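Local atomic coordinates of exoenzyme S (Pseudomonas aeruginosa, PDB entry 6GN8), a protein that probably serves as a secreted bifunctional toxin that stimulates GTP hydrolysis by host GTPases and transfers ADP-ribose to host proteins, this chain carrying the ADP-ribosyltransferase part. Residues K26-A29 and D30-K34; G45-P48 and G49-S53; S134-N138 and P139-R143; G212-A216 and L217-S221. The protein carries 2 engineered substitutions. All coordinates share one frame; numbering follows the deposited sequence.

Contact 1 (K26-A29 and D30-K34); sequences KALA and DGLVK
Asp30 N meets Lys26 O at 2.8 Å, the first of a run of bonds from an amide to the carbonyl four residues earlier, continued by Gly31 to Ala27, Leu32 to Leu28, Val33 to Ala29 and Lys34 to Asp30, which is the regular alpha-helical pattern. Lys26 and Asp30 also pair through their side chains, one turn apart. The lysine chain leaves anti to its amide nitrogen but bends at chi2 (89°), which carries CE to 3.3 Å from Asp30 OD2; NZ itself stays 3.6 Å from Asp30 OD2, a long salt bridge. With CG beside its own backbone N (chi1 -71°), Asp30 turns its carboxylate back toward the preceding turn, with OD2 3.2 Å from Lys26 O. These are two acceptors, and the lysine charge probably eases their closeness. On another flank, Leu28 CG approaches Leu32 CD1 at 4.3 Å, a loose apolar contact, and Val33 CG2 comes to 3.4 Å from Ala29 O. These apolar residues face the rest of the helical region: Leu28 and Leu32 touch Leu87 of helix 83-99, while Ala29 and Val33 touch Met58 of helix 54-77. Helix 24-36 thus packs by this flank against both helices, and the Lys26 side chain is exposed.

Contact 2 (G45-P48 and G49-S53); sequences GRQP and GGIHS
Pro48 and Gly50 are joined by backbone hydrogen bonding: Gly50 N reaches Pro48 O at 2.8 Å, but the N-H...O angle of 143° makes the bond weak. It closes an inverse gamma turn centred on Gly49. A similarly short link follows at once, with Ile51 N bonded to Gly49 O at 2.7 Å, so the chain coils tightly through both glycines. A CA-H...O contact supplements these bonds, Gly50 CA lying 3.6 Å from Gln47 O.

Side-chain polar contact is limited to Gln47 and His52. The glutamine runs out straight beyond CG (chi2 -175°) and places OE1 at the edge of the imidazole, near its plane and 3.6 Å from His52 ND1; amide and ring are turned 35° apart. His52 ND1 is buried here without a hydrogen-bonding partner, whereas NE2 bonds to Ser99 OG.

Apolar packing comes from Ile51 CG2, which sits 3.7 Å above one face of the His52 ring, displaced toward its rim.

The loop leads from helix 38-41 to helix 54-77, with Ser53 as N-cap of the latter. His52 ties it to helix 83-99, and Gln47 NE2 makes a weak bond to Asp160 O of strand 159-160.

Contact 3 (S134-N138 and P139-R143); sequences STSLN and PGVAR
Pro139 follows Asn138 directly where strand 133-136 has given way to loop, and its ring atom CD lies 3.6 Å from Leu137 O. The ring also touches Phe109 of strand 106-112. At Gly140 the backbone N turns toward Asn138 OD1, 3.4 Å away; the N-H...O angle of only 130° makes the bond weak, and it closes a lax Asx turn. The other end of the Asn138 amide is held independently, ND2 being bonded to Asn169 O, which helps to fix the rotation of the group.

Val141 carries most of the side-chain contact. Its CG1 lies beside the backbone N and anti to the carbonyl carbon (chi1 -67°), which puts CG2 between the backbone N and the carbonyl carbon. This second branch enters the angle between two residues of the preceding segment: it is 3.3 Å from Ser136 OG and 3.6 Å from Asn138 CB. The valine and asparagine side chains cross at about a right angle. Ser136 OG has both Ala170 O and, at 2.9 Å, Asn138 O as possible acceptors for its one proton. Ser136 ends the Ser-Thr-Ser run of residues 134-136, consistent with the Ser-Thr-Ser element of R-S-E class ADP-ribosyltransferases; Arg110 NH1, which bonds to Ser134 O, probably belongs to the arginine element of that class.

Ala142 N returns to Pro139 O at 3.3 Å, coiling the loop into a single turn, and the alanine CB points back toward the strand segment and packs on Phe109. Arg143 N makes a weaker bond to the same Pro139 O. Its side chain is poorly ordered; the guanidinium edge faces Pro139 CA, and NE has a long, weak ion pair with an acidic residue of another protein chain.

Contact 4 (G212-A216 and L217-S221); sequences GLLDA and LDLAS
Leu217 N donates to Leu213 O at 2.8 Å, the donor nearly along the C=O axis (161°), closing the last regular turn of the short helix 213-216. The Leu-Asp-Ala-Leu-Asp-Leu-Ala run here is the sequence known in exoenzyme S for binding 14-3-3 proteins, and the chain of another protein lies within reach of all ten residues. At the next residue the spacing shortens: Asp218 N bonds to Asp215 O at 3.2 Å, spanning three residues, with the donor 53° out of the carbonyl plane. Asp218 then leaves helical geometry with phi 40°, which swings the chain away from the helix. A water bridges the divergence, giving a proton to Leu214 O at 2.7 Å and accepting from Leu219 N at 2.9 Å.

Both aspartates find their strongest polar partners on the other chain: Asp215 OD1 in a salt bridge with a basic side chain, Asp218 OD2 in a hydrogen bond with an aromatic one. These pairings would be expected to favour the ionised carboxylates.

The leucines pack among themselves beside this polar frame. Leu213 CG meets Leu217 CD1 at 3.9 Å across one helical turn. Beyond the helix end, Leu219 reaches back beside the bridging water, its CD1 3.8 Å from Leu214 CD2. The Leu217 side chain also leans over the carbonyl that its amide uses, bringing CG to 3.3 Å from Leu213 O.

How the contacts relate
The four contacts follow one another along the chain without interleaving. Contacts 1 and 2 occupy the helical region, their centres about 16 Å apart, and meet common neighbours: both relate to helices 54-77 and 83-99. Contact 3 lies about 24 Å from contact 2 by centres, at the end of strand 133-136, next to strand 106-112 of the five-stranded sheet. Contact 4 stands apart, about 32 Å from contact 3 and 56 Å from contact 1 between centres, the latter two on opposite sides of the chain's centre. The progression therefore runs from helices through the sheet region to an outlying segment that docks on another protein chain, which places the main partner-binding segment well away from the transferase body.

Contact 1 (K26-A29 and D30-K34)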
loop_
_atom_site.group_PDB
_atom_site.type_symbol
_atom_site.label_atom_id
_atom_site.label_comp_id
_atom_site.label_asym_id
_atom_site.label_seq_id
_atom_site.Cartn_x
_atom_site.Cartn_y
_atom_site.Cartn_z
ATOM N N LYS C 26 6.215 4.041 -51.316
ATOM C CA LYS C 26 6.985 4.300 -52.539
ATOM C C LYS C 26 6.920 5.800 -52.926
ATOM O O LYS C 26 7.947 6.367 -53.322
ATOM C CB LYS C 26 6.491 3.396 -53.689
ATOM C CG LYS C 26 7.057 3.719 -55.074
ATOM C CD LYS C 26 8.359 2.987 -55.402
ATOM C CE LYS C 26 9.085 3.566 -56.606
ATOM N NZ LYS C 26 8.276 3.520 -57.860
ATOM N N ALA C 27 5.728 6.435 -52.787
ATOM C CA ALA C 27 5.529 7.862 -53.085
ATOM C C ALA C 27 6.444 8.748 -52.188
ATOM O O ALA C 27 7.164 9.626 -52.698
ATOM C CB ALA C 27 4.064 8.238 -52.895
ATOM N N LEU C 28 6.429 8.471 -50.859
ATOM C CA LEU C 28 7.251 9.140 -49.852
ATOM C C LEU C 28 8.730 8.804 -50.074
ATOM O O LEU C 28 9.556 9.717 -50.010
ATOM C CB LEU C 28 6.803 8.765 -48.419
ATOM C CG LEU C 28 7.699 9.259 -47.265
ATOM C CD1 LEU C 28 7.805 10.791 -47.214
ATOM C CD2 LEU C 28 7.259 8.671 -45.955
ATOM N N ALA C 29 9.063 7.517 -50.361
ATOM C CA ALA C 29 10.447 7.093 -50.614
ATOM C C ALA C 29 11.033 7.843 -51.799
ATOM O O ALA C 29 12.172 8.302 -51.719
ATOM C CB ALA C 29 10.523 5.591 -50.850
ATOM N N ASP C 30 10.230 8.012 -52.877
ATOM C CA ASP C 30 10.613 8.752 -54.078
ATOM C C ASP C 30 10.801 10.214 -53.768
ATOM O O ASP C 30 11.766 10.812 -54.253
ATOM C CB ASP C 30 9.569 8.575 -55.185
ATOM C CG ASP C 30 9.553 7.193 -55.811
ATOM O OD1 ASP C 30 10.560 6.453 -55.656
ATOM O OD2 ASP C 30 8.540 6.849 -56.460
ATOM N N GLY C 31 9.901 10.766 -52.946
ATOM C CA GLY C 31 9.954 12.156 -52.497
ATOM C C GLY C 31 11.257 12.484 -51.791
ATOM O O GLY C 31 11.866 13.520 -52.072
ATOM N N LEU C 32 11.717 11.562 -50.912
ATOM C CA LEU C 32 12.968 11.651 -50.160
ATOM C C LEU C 32 14.196 11.571 -51.095
ATOM O O LEU C 32 15.159 12.313 -50.880
ATOM C CB LEU C 32 13.031 10.549 -49.085
ATOM C CG LEU C 32 12.145 10.763 -47.841
ATOM C CD1 LEU C 32 11.941 9.471 -47.108
ATOM C CD2 LEU C 32 12.713 11.853 -46.895
ATOM N N VAL C 33 14.163 10.698 -52.127
ATOM C CA VAL C 33 15.286 10.562 -53.087
ATOM C C VAL C 33 15.324 11.790 -54.012
ATOM O O VAL C 33 16.404 12.315 -54.293
ATOM C CB VAL C 33 15.269 9.232 -53.896
ATOM C CG1 VAL C 33 16.422 9.177 -54.904
ATOM C CG2 VAL C 33 15.318 8.020 -52.960
ATOM N N LYS C 34 14.152 12.274 -54.449
ATOM C CA LYS C 34 14.080 13.467 -55.299
ATOM C C LYS C 34 14.680 14.667 -54.570
ATOM O O LYS C 34 15.447 15.418 -55.177
ATOM C CB LYS C 34 12.627 13.778 -55.715
ATOM C CG LYS C 34 12.084 12.892 -56.824
ATOM C CD LYS C 34 10.564 13.063 -56.944
ATOM C CE LYS C 34 9.934 12.200 -58.010
ATOM N NZ LYS C 34 8.501 12.546 -58.209
#

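Contact 2 (G45-P48 and G49-S53)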
loop_
_atom_site.group_PDB
_atom_site.type_symbol
_atom_site.label_atom_id
_atom_site.label_comp_id
_atom_site.label_asym_id
_atom_site.label_seq_id
_atom_site.Cartn_x
_atom_site.Cartn_y
_atom_site.Cartn_z
ATOM N N GLY C 45 18.713 -0.110 -47.417
ATOM C CA GLY C 45 19.069 -1.488 -47.087
ATOM C C GLY C 45 19.853 -1.702 -45.808
ATOM O O GLY C 45 20.258 -2.837 -45.529
ATOM N N ARG C 46 20.039 -0.638 -44.992
ATOM C CA ARG C 46 20.830 -0.697 -43.753
ATOM C C ARG C 46 20.126 -1.492 -42.608
ATOM O O ARG C 46 20.772 -1.844 -41.601
ATOM C CB ARG C 46 21.273 0.701 -43.295
ATOM C CG ARG C 46 22.618 1.073 -43.923
ATOM C CD ARG C 46 23.190 2.384 -43.431
ATOM N NE ARG C 46 24.286 2.859 -44.288
ATOM C CZ ARG C 46 25.188 3.784 -43.949
ATOM N NH1 ARG C 46 26.153 4.122 -44.797
ATOM N NH2 ARG C 46 25.152 4.353 -42.746
ATOM N N GLN C 47 18.853 -1.838 -42.782
ATOM C CA GLN C 47 18.193 -2.688 -41.794
ATOM C C GLN C 47 17.560 -3.878 -42.534
ATOM O O GLN C 47 16.356 -3.822 -42.821
ATOM C CB GLN C 47 17.175 -1.903 -40.953
ATOM C CG GLN C 47 17.613 -1.734 -39.510
ATOM C CD GLN C 47 16.571 -1.062 -38.649
ATOM O OE1 GLN C 47 15.354 -1.147 -38.887
ATOM N NE2 GLN C 47 17.037 -0.386 -37.606
ATOM N N PRO C 48 18.359 -4.936 -42.899
ATOM C CA PRO C 48 17.791 -6.090 -43.646
ATOM C C PRO C 48 16.737 -6.884 -42.845
ATOM O O PRO C 48 15.966 -7.646 -43.435
ATOM C CB PRO C 48 19.022 -6.937 -44.003
ATOM C CG PRO C 48 20.190 -6.014 -43.852
ATOM C CD PRO C 48 19.804 -5.136 -42.681
ATOM N N GLY C 49 16.665 -6.641 -41.530
ATOM C CA GLY C 49 15.602 -7.146 -40.667
ATOM C C GLY C 49 14.470 -6.151 -40.870
ATOM O O GLY C 49 14.113 -5.386 -39.964
ATOM N N GLY C 50 13.996 -6.133 -42.118
ATOM C CA GLY C 50 13.054 -5.204 -42.721
ATOM C C GLY C 50 11.706 -4.941 -42.100
ATOM O O GLY C 50 10.692 -5.058 -42.800
ATOM N N ILE C 51 11.675 -4.489 -40.840
ATOM C CA ILE C 51 10.417 -4.106 -40.214
ATOM C C ILE C 51 9.942 -2.774 -40.860
ATOM O O ILE C 51 8.752 -2.609 -41.118
ATOM C CB ILE C 51 10.484 -4.048 -38.643
ATOM C CG1 ILE C 51 9.143 -3.558 -38.011
ATOM C CG2 ILE C 51 11.702 -3.244 -38.086
ATOM C CD1 ILE C 51 7.926 -4.484 -38.270
ATOM N N HIS C 52 10.881 -1.870 -41.191
ATOM C CA HIS C 52 10.521 -0.578 -41.774
ATOM C C HIS C 52 10.735 -0.526 -43.269
ATOM O O HIS C 52 11.674 -1.134 -43.781
ATOM C CB HIS C 52 11.319 0.553 -41.106
ATOM C CG HIS C 52 11.092 0.648 -39.634
ATOM N ND1 HIS C 52 12.113 0.419 -38.735
ATOM C CD2 HIS C 52 9.955 0.909 -38.951
ATOM C CE1 HIS C 52 11.567 0.551 -37.537
ATOM N NE2 HIS C 52 10.272 0.851 -37.619
ATOM N N SER C 53 9.873 0.251 -43.959
ATOM C CA SER C 53 9.920 0.536 -45.390
ATOM C C SER C 53 11.181 1.338 -45.732
ATOM O O SER C 53 11.808 1.891 -44.829
ATOM C CB SER C 53 8.683 1.336 -45.796
ATOM O OG SER C 53 8.739 2.675 -45.321
#

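Contact 3 (S134-N138 and P139-R143)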
loop_
_atom_site.group_PDB
_atom_site.type_symbol
_atom_site.label_atom_id
_atom_site.label_comp_id
_atom_site.label_asym_id
_atom_site.label_seq_id
_atom_site.Cartn_x
_atom_site.Cartn_y
_atom_site.Cartn_z
ATOM N N SER C 134 15.990 11.911 -28.983
ATOM C CA SER C 134 17.148 11.066 -29.209
ATOM C C SER C 134 17.764 10.708 -27.857
ATOM O O SER C 134 18.019 11.563 -26.990
ATOM C CB SER C 134 18.166 11.774 -30.107
ATOM O OG SER C 134 17.547 12.281 -31.286
ATOM N N THR C 135 17.940 9.425 -27.661
ATOM C CA THR C 135 18.583 8.895 -26.474
ATOM C C THR C 135 19.618 7.906 -27.006
ATOM O O THR C 135 19.582 7.552 -28.193
ATOM C CB THR C 135 17.561 8.308 -25.483
ATOM O OG1 THR C 135 17.016 7.124 -26.022
ATOM C CG2 THR C 135 16.429 9.266 -25.114
ATOM N N SER C 136 20.557 7.500 -26.159
ATOM C CA SER C 136 21.619 6.594 -26.544
ATOM C C SER C 136 21.696 5.433 -25.531
ATOM O O SER C 136 21.482 5.660 -24.344
ATOM C CB SER C 136 22.931 7.379 -26.612
ATOM O OG SER C 136 24.089 6.644 -26.232
ATOM N N LEU C 137 22.030 4.215 -26.002
ATOM C CA LEU C 137 22.249 3.011 -25.166
ATOM C C LEU C 137 23.626 3.055 -24.527
ATOM O O LEU C 137 23.886 2.332 -23.577
ATOM C CB LEU C 137 22.126 1.711 -25.982
ATOM C CG LEU C 137 20.760 1.074 -26.130
ATOM C CD1 LEU C 137 20.797 0.003 -27.170
ATOM C CD2 LEU C 137 20.261 0.476 -24.813
ATOM N N ASN C 138 24.505 3.893 -25.077
ATOM C CA ASN C 138 25.880 4.121 -24.643
ATOM C C ASN C 138 25.905 5.201 -23.513
ATOM O O ASN C 138 25.604 6.355 -23.826
ATOM C CB ASN C 138 26.687 4.562 -25.879
ATOM C CG ASN C 138 28.171 4.479 -25.763
ATOM O OD1 ASN C 138 28.759 4.719 -24.703
ATOM N ND2 ASN C 138 28.815 4.156 -26.876
ATOM N N PRO C 139 26.216 4.891 -22.218
ATOM C CA PRO C 139 26.198 5.959 -21.178
ATOM C C PRO C 139 27.271 7.049 -21.379
ATOM O O PRO C 139 27.052 8.204 -21.005
ATOM C CB PRO C 139 26.434 5.199 -19.855
ATOM C CG PRO C 139 26.214 3.748 -20.173
ATOM C CD PRO C 139 26.585 3.587 -21.628
ATOM N N GLY C 140 28.398 6.661 -21.991
ATOM C CA GLY C 140 29.559 7.507 -22.253
ATOM C C GLY C 140 29.320 8.704 -23.147
ATOM O O GLY C 140 29.636 9.834 -22.753
ATOM N N VAL C 141 28.747 8.475 -24.354
ATOM C CA VAL C 141 28.456 9.541 -25.337
ATOM C C VAL C 141 27.315 10.502 -24.814
ATOM O O VAL C 141 26.873 11.393 -25.556
ATOM C CB VAL C 141 28.183 9.013 -26.787
ATOM C CG1 VAL C 141 29.435 8.393 -27.401
ATOM C CG2 VAL C 141 27.026 8.032 -26.827
ATOM N N ALA C 142 26.906 10.337 -23.512
ATOM C CA ALA C 142 25.936 11.160 -22.777
ATOM C C ALA C 142 26.643 11.992 -21.652
ATOM O O ALA C 142 27.104 13.099 -21.946
ATOM C CB ALA C 142 24.818 10.296 -22.202
ATOM N N ARG C 143 26.776 11.449 -20.405
ATOM C CA ARG C 143 27.343 12.148 -19.230
ATOM C C ARG C 143 28.914 12.244 -19.223
ATOM O O ARG C 143 29.574 11.358 -19.769
ATOM C CB ARG C 143 26.811 11.512 -17.913
ATOM C CG ARG C 143 27.760 10.615 -17.111
ATOM C CD ARG C 143 27.016 9.484 -16.441
ATOM N NE ARG C 143 26.356 8.637 -17.434
ATOM C CZ ARG C 143 25.040 8.550 -17.595
ATOM N NH1 ARG C 143 24.532 7.776 -18.540
ATOM N NH2 ARG C 143 24.222 9.230 -16.801
#

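Contact 4 (G212-A216 and L217-S221)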
loop_
_atom_site.group_PDB
_atom_site.type_symbol
_atom_site.label_atom_id
_atom_site.label_comp_id
_atom_site.label_asym_id
_atom_site.label_seq_id
_atom_site.Cartn_x
_atom_site.Cartn_y
_atom_site.Cartn_z
ATOM N N GLY C 212 6.519 -6.082 -4.328
ATOM C CA GLY C 212 6.568 -6.108 -2.868
ATOM C C GLY C 212 7.818 -5.610 -2.160
ATOM O O GLY C 212 7.834 -5.589 -0.930
ATOM N N LEU C 213 8.867 -5.216 -2.897
ATOM C CA LEU C 213 10.143 -4.814 -2.303
ATOM C C LEU C 213 10.029 -3.535 -1.429
ATOM O O LEU C 213 10.533 -3.551 -0.304
ATOM C CB LEU C 213 11.215 -4.660 -3.383
ATOM C CG LEU C 213 12.627 -4.309 -2.924
ATOM C CD1 LEU C 213 13.212 -5.364 -1.991
ATOM C CD2 LEU C 213 13.541 -4.022 -4.123
ATOM N N LEU C 214 9.338 -2.479 -1.901
ATOM C CA LEU C 214 9.174 -1.257 -1.103
ATOM C C LEU C 214 8.486 -1.534 0.208
ATOM O O LEU C 214 8.968 -1.073 1.232
ATOM C CB LEU C 214 8.410 -0.169 -1.856
ATOM C CG LEU C 214 9.209 0.651 -2.863
ATOM C CD1 LEU C 214 8.342 1.670 -3.504
ATOM C CD2 LEU C 214 10.355 1.355 -2.227
ATOM N N ASP C 215 7.376 -2.316 0.185
ATOM C CA ASP C 215 6.637 -2.724 1.382
ATOM C C ASP C 215 7.549 -3.536 2.323
ATOM O O ASP C 215 7.634 -3.213 3.503
ATOM C CB ASP C 215 5.388 -3.540 0.996
ATOM C CG ASP C 215 4.249 -3.498 1.999
ATOM O OD1 ASP C 215 4.390 -2.805 3.034
ATOM O OD2 ASP C 215 3.215 -4.154 1.750
ATOM N N ALA C 216 8.280 -4.538 1.773
ATOM C CA ALA C 216 9.214 -5.401 2.510
ATOM C C ALA C 216 10.381 -4.612 3.117
ATOM O O ALA C 216 10.865 -4.978 4.171
ATOM C CB ALA C 216 9.760 -6.478 1.595
ATOM N N LEU C 217 10.803 -3.516 2.476
ATOM C CA LEU C 217 11.920 -2.708 2.930
ATOM C C LEU C 217 11.588 -1.937 4.192
ATOM O O LEU C 217 12.494 -1.392 4.805
ATOM C CB LEU C 217 12.444 -1.797 1.812
ATOM C CG LEU C 217 13.400 -2.509 0.833
ATOM C CD1 LEU C 217 13.724 -1.635 -0.327
ATOM C CD2 LEU C 217 14.700 -2.990 1.536
ATOM N N ASP C 218 10.321 -1.988 4.659
ATOM C CA ASP C 218 9.879 -1.405 5.936
ATOM C C ASP C 218 10.565 -0.029 6.145
ATOM O O ASP C 218 11.251 0.211 7.147
ATOM C CB ASP C 218 10.203 -2.423 7.056
ATOM C CG ASP C 218 9.783 -2.137 8.487
ATOM O OD1 ASP C 218 8.907 -1.255 8.693
ATOM O OD2 ASP C 218 10.289 -2.834 9.400
ATOM N N LEU C 219 10.379 0.861 5.164
ATOM C CA LEU C 219 10.975 2.189 5.166
ATOM C C LEU C 219 10.519 3.055 6.340
ATOM O O LEU C 219 9.339 3.043 6.729
ATOM C CB LEU C 219 10.702 2.904 3.848
ATOM C CG LEU C 219 11.194 2.145 2.627
ATOM C CD1 LEU C 219 10.574 2.700 1.357
ATOM C CD2 LEU C 219 12.711 2.115 2.563
ATOM N N ALA C 220 11.512 3.752 6.955
ATOM C CA ALA C 220 11.304 4.624 8.111
ATOM C C ALA C 220 10.838 5.966 7.595
ATOM O O ALA C 220 11.639 6.859 7.324
ATOM C CB ALA C 220 12.594 4.743 8.914
ATOM N N SER C 221 9.548 6.045 7.315
ATOM C CA SER C 221 8.857 7.229 6.792
ATOM C C SER C 221 7.369 7.028 6.927
ATOM O O SER C 221 6.886 5.901 6.768
ATOM C CB SER C 221 9.233 7.521 5.332
ATOM O OG SER C 221 9.019 6.429 4.453
HETATM O O HOH W 1 8.118 0.390 3.353
#